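Excretory-secretory protein 2 (Ancylostoma ceylanicum, PDB 3NSW) is of undefined molecular function but is a secreted hookworm protein with a netrin-like fold, probably acting as an immunomodulator in the host. Local coordinates at residues T24-V30 / D74-G80; N39-W43 / Q55-F59. All coordinates share one frame; numbering follows the deposited sequence. Where two conformers were deposited one is given.

Contact 1 of 2, residues T24-V30 / D74-G80; sequences TVAYVTV and DTDYVLG
Two antiparallel neighbours in the middle of a netrin-like beta-sheet, strands 24-33 and 75-82, meet here and illustrate how one pairing can present two chemically different faces. The backbones run at 160° to each other. A26 pairs with L79 and V28 with Y77 as hydrogen-bonded pairs, each through two N-H...O bonds; the straightest joins V28 N to Y77 O (2.9 Å, 172° at the hydrogen). At the non-hydrogen-bonded pair between them, Y27 with V78, CA-H groups point at carbonyls, as from V78 CA to A26 O at 3.2 Å.

V28, V30, Y77 and L79 share one face with A26. V30 lays CG2 obliquely against the CD2-CE2 side of the Y77 ring, 3.7 Å from CE2, while CG2 of V28 touches the CB atoms of both Y77 and L79. This apolar face continues onto V90 and L92 of strand 88-92 and onto L40 and Y42 of strand 37-45; the phenol of Y77 reaches the backbone N of T72.

Across the sheet, V25 and V78 meet methyl to methyl, with CG1 to CG1 tight at 3.5 Å. Further along, T29 OG1 donates to D76 OD1 over 2.7 Å, approaching from above the carboxylate plane. The T29 torsion (chi1 -55°) sets OG1 opposite its own carbonyl carbon, where it meets OD1, and lays CG2 3.4 Å from D76 OD1; the hydroxyl is also hydrogen-bonded to NE1 of W43, so OG1 serves two partners. The Y27 ring stands almost perpendicular to this carboxylate, its CE1 edge 3.9 Å from D76 CB, and it also stacks on H93.

Residues alternating between an apolar face and one that mixes valines with tyrosine, threonine and aspartate are consistent with a central strand pair of the netrin-like, TIMP-related sheet.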
loop_
_atom_site.group_PDB
_atom_site.type_symbol
_atom_site.label_atom_id
_atom_site.label_comp_id
_atom_site.label_asym_id
_atom_site.label_seq_id
_atom_site.Cartn_x
_atom_site.Cartn_y
_atom_site.Cartn_z
ATOM N N THR A 24 5.226 6.849 -1.108
ATOM C CA THR A 24 5.548 6.052 0.078
ATOM C C THR A 24 5.190 4.587 -0.135
ATOM O O THR A 24 4.259 4.254 -0.874
ATOM C CB THR A 24 4.837 6.548 1.364
ATOM O OG1 THR A 24 3.417 6.438 1.214
ATOM C CG2 THR A 24 5.229 7.992 1.719
ATOM N N VAL A 25 5.936 3.720 0.527
ATOM C CA VAL A 25 5.623 2.300 0.562
ATOM C C VAL A 25 5.517 1.935 2.041
ATOM O O VAL A 25 6.427 2.217 2.819
ATOM C CB VAL A 25 6.719 1.445 -0.086
ATOM C CG1 VAL A 25 6.268 -0.001 -0.143
ATOM C CG2 VAL A 25 7.042 1.959 -1.508
ATOM N N ALA A 26 4.404 1.305 2.396
ATOM C CA ALA A 26 4.059 1.053 3.795
ATOM C C ALA A 26 3.715 -0.400 4.081
ATOM O O ALA A 26 3.284 -1.130 3.198
ATOM C CB ALA A 26 2.886 1.933 4.174
ATOM N N TYR A 27 3.860 -0.787 5.353
ATOM C CA TYR A 27 3.483 -2.104 5.865
ATOM C C TYR A 27 2.236 -1.796 6.668
ATOM O O TYR A 27 2.305 -1.012 7.627
ATOM C CB TYR A 27 4.622 -2.595 6.777
ATOM C CG TYR A 27 4.395 -3.887 7.534
ATOM C CD1 TYR A 27 3.407 -4.804 7.160
ATOM C CD2 TYR A 27 5.254 -4.229 8.600
ATOM C CE1 TYR A 27 3.241 -6.015 7.881
ATOM C CE2 TYR A 27 5.093 -5.416 9.307
ATOM C CZ TYR A 27 4.098 -6.299 8.943
ATOM O OH TYR A 27 3.955 -7.480 9.632
ATOM N N VAL A 28 1.095 -2.344 6.241
ATOM C CA VAL A 28 -0.205 -2.015 6.831
ATOM C C VAL A 28 -1.017 -3.267 7.162
ATOM O O VAL A 28 -0.762 -4.340 6.616
ATOM C CB VAL A 28 -1.056 -1.122 5.883
ATOM C CG1 VAL A 28 -0.326 0.198 5.552
ATOM C CG2 VAL A 28 -1.420 -1.864 4.600
ATOM N N THR A 29 -1.979 -3.128 8.073
ATOM C CA THR A 29 -3.021 -4.130 8.228
ATOM C C THR A 29 -4.339 -3.475 7.861
ATOM O O THR A 29 -4.617 -2.343 8.278
ATOM C CB THR A 29 -3.125 -4.643 9.672
ATOM O OG1 THR A 29 -1.851 -5.138 10.100
ATOM C CG2 THR A 29 -4.162 -5.798 9.749
ATOM N N VAL A 30 -5.146 -4.178 7.070
ATOM C CA VAL A 30 -6.530 -3.749 6.818
ATOM C C VAL A 30 -7.341 -4.113 8.057
ATOM O O VAL A 30 -7.408 -5.286 8.441
ATOM C CB VAL A 30 -7.121 -4.416 5.547
ATOM C CG1 VAL A 30 -8.620 -4.099 5.384
ATOM C CG2 VAL A 30 -6.351 -3.988 4.322
ATOM N N ASP A 74 -8.188 -7.933 8.585
ATOM C CA ASP A 74 -7.101 -8.264 9.512
ATOM C C ASP A 74 -5.933 -8.890 8.764
ATOM O O ASP A 74 -5.238 -9.764 9.289
ATOM C CB ASP A 74 -7.552 -9.219 10.633
ATOM C CG ASP A 74 -8.722 -8.686 11.458
ATOM O OD1 ASP A 74 -8.776 -7.485 11.773
ATOM O OD2 ASP A 74 -9.587 -9.499 11.792
ATOM N N THR A 75 -5.738 -8.456 7.521
ATOM C CA THR A 75 -4.700 -9.025 6.668
ATOM C C THR A 75 -3.612 -7.994 6.392
ATOM O O THR A 75 -3.898 -6.804 6.229
ATOM C CB THR A 75 -5.305 -9.546 5.353
ATOM O OG1 THR A 75 -6.304 -10.528 5.667
ATOM C CG2 THR A 75 -4.241 -10.210 4.484
ATOM N N ASP A 76 -2.363 -8.449 6.355
ATOM C CA ASP A 76 -1.242 -7.536 6.242
ATOM C C ASP A 76 -0.854 -7.365 4.771
ATOM O O ASP A 76 -0.776 -8.346 4.039
ATOM C CB ASP A 76 -0.035 -8.043 7.012
ATOM C CG ASP A 76 -0.226 -8.000 8.527
ATOM O OD1 ASP A 76 -1.249 -7.477 9.006
ATOM O OD2 ASP A 76 0.679 -8.480 9.229
ATOM N N TYR A 77 -0.579 -6.124 4.376
ATOM C CA TYR A 77 -0.168 -5.811 3.000
ATOM C C TYR A 77 1.013 -4.862 2.944
ATOM O O TYR A 77 1.244 -4.071 3.862
ATOM C CB TYR A 77 -1.334 -5.148 2.263
ATOM C CG TYR A 77 -2.515 -6.067 2.096
ATOM C CD1 TYR A 77 -2.553 -6.990 1.058
ATOM C CD2 TYR A 77 -3.588 -6.045 3.013
ATOM C CE1 TYR A 77 -3.640 -7.852 0.902
ATOM C CE2 TYR A 77 -4.673 -6.911 2.866
ATOM C CZ TYR A 77 -4.689 -7.803 1.805
ATOM O OH TYR A 77 -5.746 -8.658 1.649
ATOM N N VAL A 78 1.761 -4.925 1.848
ATOM C CA VAL A 78 2.647 -3.823 1.514
ATOM C C VAL A 78 1.823 -2.936 0.583
ATOM O O VAL A 78 1.195 -3.433 -0.360
ATOM C CB VAL A 78 3.922 -4.308 0.797
ATOM C CG1 VAL A 78 4.772 -3.119 0.361
ATOM C CG2 VAL A 78 4.731 -5.217 1.718
ATOM N N LEU A 79 1.815 -1.633 0.863
ATOM C CA LEU A 79 0.964 -0.695 0.142
ATOM C C LEU A 79 1.838 0.430 -0.361
ATOM O O LEU A 79 2.433 1.143 0.448
ATOM C CB LEU A 79 -0.094 -0.125 1.098
ATOM C CG LEU A 79 -1.003 0.979 0.527
ATOM C CD1 LEU A 79 -1.913 0.425 -0.596
ATOM C CD2 LEU A 79 -1.824 1.644 1.633
ATOM N N GLY A 80 1.928 0.578 -1.687
ATOM C CA GLY A 80 2.751 1.638 -2.285
ATOM C C GLY A 80 1.813 2.673 -2.858
ATOM O O GLY A 80 0.954 2.322 -3.650
HETATM O O HOH W 1 1.955 3.890 1.203
#

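Contact 2 of 2, residues N39-W43 / Q55-F59; sequences NLQYW and QWPSF
Y42 and W56, in the conformer described, meet in a T-shaped (edge-to-face) aromatic pair, where the loop leading into edge strand 59-63 of the netrin-like sheet folds back against strand 37-45. The indole directs its pyrrole edge at one face of the tyrosine, with the ring planes at 64°. Its NE1 lies over the rim of that face, 3.4 Å from Y42 CD1. Chi1 of -171° in W56 swings the indole away from its own backbone N and over the phenol.

Beside the pair, Y42 N donates to S58 O in a practically linear bond of 2.7 Å (179°), and that carbonyl oxygen also lies at the edge of the Y42 ring. In the adjoining pair, Q41 and F59 face each other as antiparallel non-hydrogen-bonded partners. The glutamine chain bends at chi2, bringing OE1 to 3.5 Å from F59 CE1 with amide and ring steeply inclined. Its NE2 donates to Y42 O at 3.1 Å from above the carbonyl plane, which helps fix the amide.

Farther out, Y42 is positioned by A26 and V28 of strand 24-33, by L79, and by a hydrogen bond between its OH and ND2 of N85.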
loop_
_atom_site.group_PDB
_atom_site.type_symbol
_atom_site.label_atom_id
_atom_site.label_comp_id
_atom_site.label_asym_id
_atom_site.label_seq_id
_atom_site.Cartn_x
_atom_site.Cartn_y
_atom_site.Cartn_z
ATOM N N ASN A 39 -10.134 0.619 5.999
ATOM C CA ASN A 39 -9.433 1.187 7.141
ATOM C C ASN A 39 -8.087 0.501 7.301
ATOM O O ASN A 39 -7.981 -0.726 7.157
ATOM C CB ASN A 39 -10.242 1.006 8.436
ATOM C CG ASN A 39 -11.531 1.807 8.452
ATOM O OD1 ASN A 39 -12.569 1.304 8.884
ATOM N ND2 ASN A 39 -11.475 3.056 8.008
ATOM N N LEU A 40 -7.067 1.300 7.602
ATOM C CA LEU A 40 -5.682 0.831 7.682
ATOM C C LEU A 40 -5.011 1.179 9.006
ATOM O O LEU A 40 -5.209 2.276 9.565
ATOM C CB LEU A 40 -4.835 1.474 6.572
ATOM C CG LEU A 40 -5.327 1.342 5.135
ATOM C CD1 LEU A 40 -4.429 2.148 4.198
ATOM C CD2 LEU A 40 -5.359 -0.128 4.730
ATOM N N GLN A 41 -4.224 0.229 9.494
ATOM C CA GLN A 41 -3.250 0.476 10.541
ATOM C C GLN A 41 -1.877 0.460 9.886
ATOM O O GLN A 41 -1.527 -0.491 9.192
ATOM C CB GLN A 41 -3.327 -0.616 11.620
ATOM C CG GLN A 41 -2.124 -0.676 12.561
ATOM C CD GLN A 41 -2.175 0.374 13.663
ATOM O OE1 GLN A 41 -3.179 0.513 14.356
ATOM N NE2 GLN A 41 -1.083 1.114 13.829
ATOM N N TYR A 42 -1.102 1.513 10.108
ATOM C CA TYR A 42 0.259 1.587 9.571
ATOM C C TYR A 42 1.258 1.102 10.608
ATOM O O TYR A 42 1.242 1.554 11.752
ATOM C CB TYR A 42 0.598 3.034 9.202
ATOM C CG TYR A 42 -0.018 3.468 7.902
ATOM C CD1 TYR A 42 0.733 3.471 6.726
ATOM C CD2 TYR A 42 -1.353 3.874 7.844
ATOM C CE1 TYR A 42 0.168 3.867 5.517
ATOM C CE2 TYR A 42 -1.929 4.265 6.645
ATOM C CZ TYR A 42 -1.164 4.269 5.493
ATOM O OH TYR A 42 -1.734 4.662 4.316
ATOM N N TRP A 43 2.142 0.203 10.191
ATOM C CA TRP A 43 3.183 -0.325 11.064
ATOM C C TRP A 43 4.531 0.314 10.800
ATOM O O TRP A 43 5.318 0.513 11.730
ATOM C CB TRP A 43 3.303 -1.842 10.905
ATOM C CG TRP A 43 2.039 -2.570 11.242
ATOM C CD1 TRP A 43 1.212 -3.226 10.370
ATOM C CD2 TRP A 43 1.447 -2.709 12.543
ATOM N NE1 TRP A 43 0.148 -3.770 11.051
ATOM C CE2 TRP A 43 0.266 -3.473 12.382
ATOM C CE3 TRP A 43 1.803 -2.273 13.825
ATOM C CZ2 TRP A 43 -0.568 -3.809 13.461
ATOM C CZ3 TRP A 43 0.971 -2.608 14.905
ATOM C CH2 TRP A 43 -0.200 -3.369 14.709
ATOM N N GLN A 55 7.625 11.610 10.814
ATOM C CA GLN A 55 6.288 11.506 11.393
ATOM C C GLN A 55 5.232 11.081 10.375
ATOM O O GLN A 55 5.196 11.582 9.247
ATOM C CB GLN A 55 5.888 12.822 12.068
ATOM C CG GLN A 55 6.679 13.131 13.336
ATOM C CD GLN A 55 6.365 14.497 13.921
ATOM O OE1 GLN A 55 5.211 14.928 13.950
ATOM N NE2 GLN A 55 7.397 15.183 14.400
ATOM N N TRP A 56 4.387 10.145 10.802
ATOM C CA TRP A 56 3.307 9.605 9.973
ATOM C C TRP A 56 2.180 9.084 10.869
ATOM O O TRP A 56 2.450 8.543 11.946
ATOM C CB TRP A 56 3.841 8.486 9.073
ATOM C CG TRP A 56 2.876 7.999 8.023
ATOM C CD1 TRP A 56 2.026 6.939 8.124
ATOM C CD2 TRP A 56 2.676 8.548 6.710
ATOM N NE1 TRP A 56 1.305 6.795 6.963
ATOM C CE2 TRP A 56 1.688 7.769 6.079
ATOM C CE3 TRP A 56 3.239 9.621 6.011
ATOM C CZ2 TRP A 56 1.248 8.028 4.782
ATOM C CZ3 TRP A 56 2.802 9.875 4.723
ATOM C CH2 TRP A 56 1.815 9.082 4.123
ATOM N N PRO A 57 0.907 9.251 10.435
ATOM C CA PRO A 57 -0.205 8.770 11.263
ATOM C C PRO A 57 -0.284 7.247 11.341
ATOM O O PRO A 57 0.063 6.554 10.383
ATOM C CB PRO A 57 -1.447 9.323 10.550
ATOM C CG PRO A 57 -0.946 10.448 9.712
ATOM C CD PRO A 57 0.415 10.021 9.275
ATOM N N SER A 58 -0.741 6.743 12.483
ATOM C CA SER A 58 -0.871 5.307 12.699
ATOM C C SER A 58 -2.063 4.727 11.943
ATOM O O SER A 58 -2.069 3.547 11.603
ATOM C CB SER A 58 -0.998 5.003 14.192
ATOM O OG SER A 58 0.134 5.482 14.897
ATOM N N PHE A 59 -3.073 5.567 11.701
ATOM C CA PHE A 59 -4.290 5.160 10.985
ATOM C C PHE A 59 -4.439 5.890 9.654
ATOM O O PHE A 59 -4.008 7.036 9.509
ATOM C CB PHE A 59 -5.543 5.421 11.832
ATOM C CG PHE A 59 -5.403 5.013 13.269
ATOM C CD1 PHE A 59 -5.406 3.670 13.631
ATOM C CD2 PHE A 59 -5.270 5.977 14.265
ATOM C CE1 PHE A 59 -5.278 3.293 14.967
ATOM C CE2 PHE A 59 -5.142 5.609 15.602
ATOM C CZ PHE A 59 -5.144 4.263 15.951
HETATM O O HOH W 2 1.941 3.278 14.112
#

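Contacts 1 and 2 show how one sheet changes character from centre to margin. Contact 1 pairs two central strands over several residues, its centre about 5 Å from that of the chain; contact 2, its centre about 11 Å out, ties a strand to a largely exposed loop. Strands 24-33 and 37-45 are sheet neighbours and connect the two: Y27 O lies 2.8 Å from W43 N, and A26 CB packs 3.6 Å from Y42 CE1. Thus Y42 meets the loop of contact 2 while packing against the apolar face of contact 1. Repeated backbone bonds and packed aliphatic side chains hold contact 1, whereas contact 2 relies on a single direct backbone bond, a ring pair and an amide.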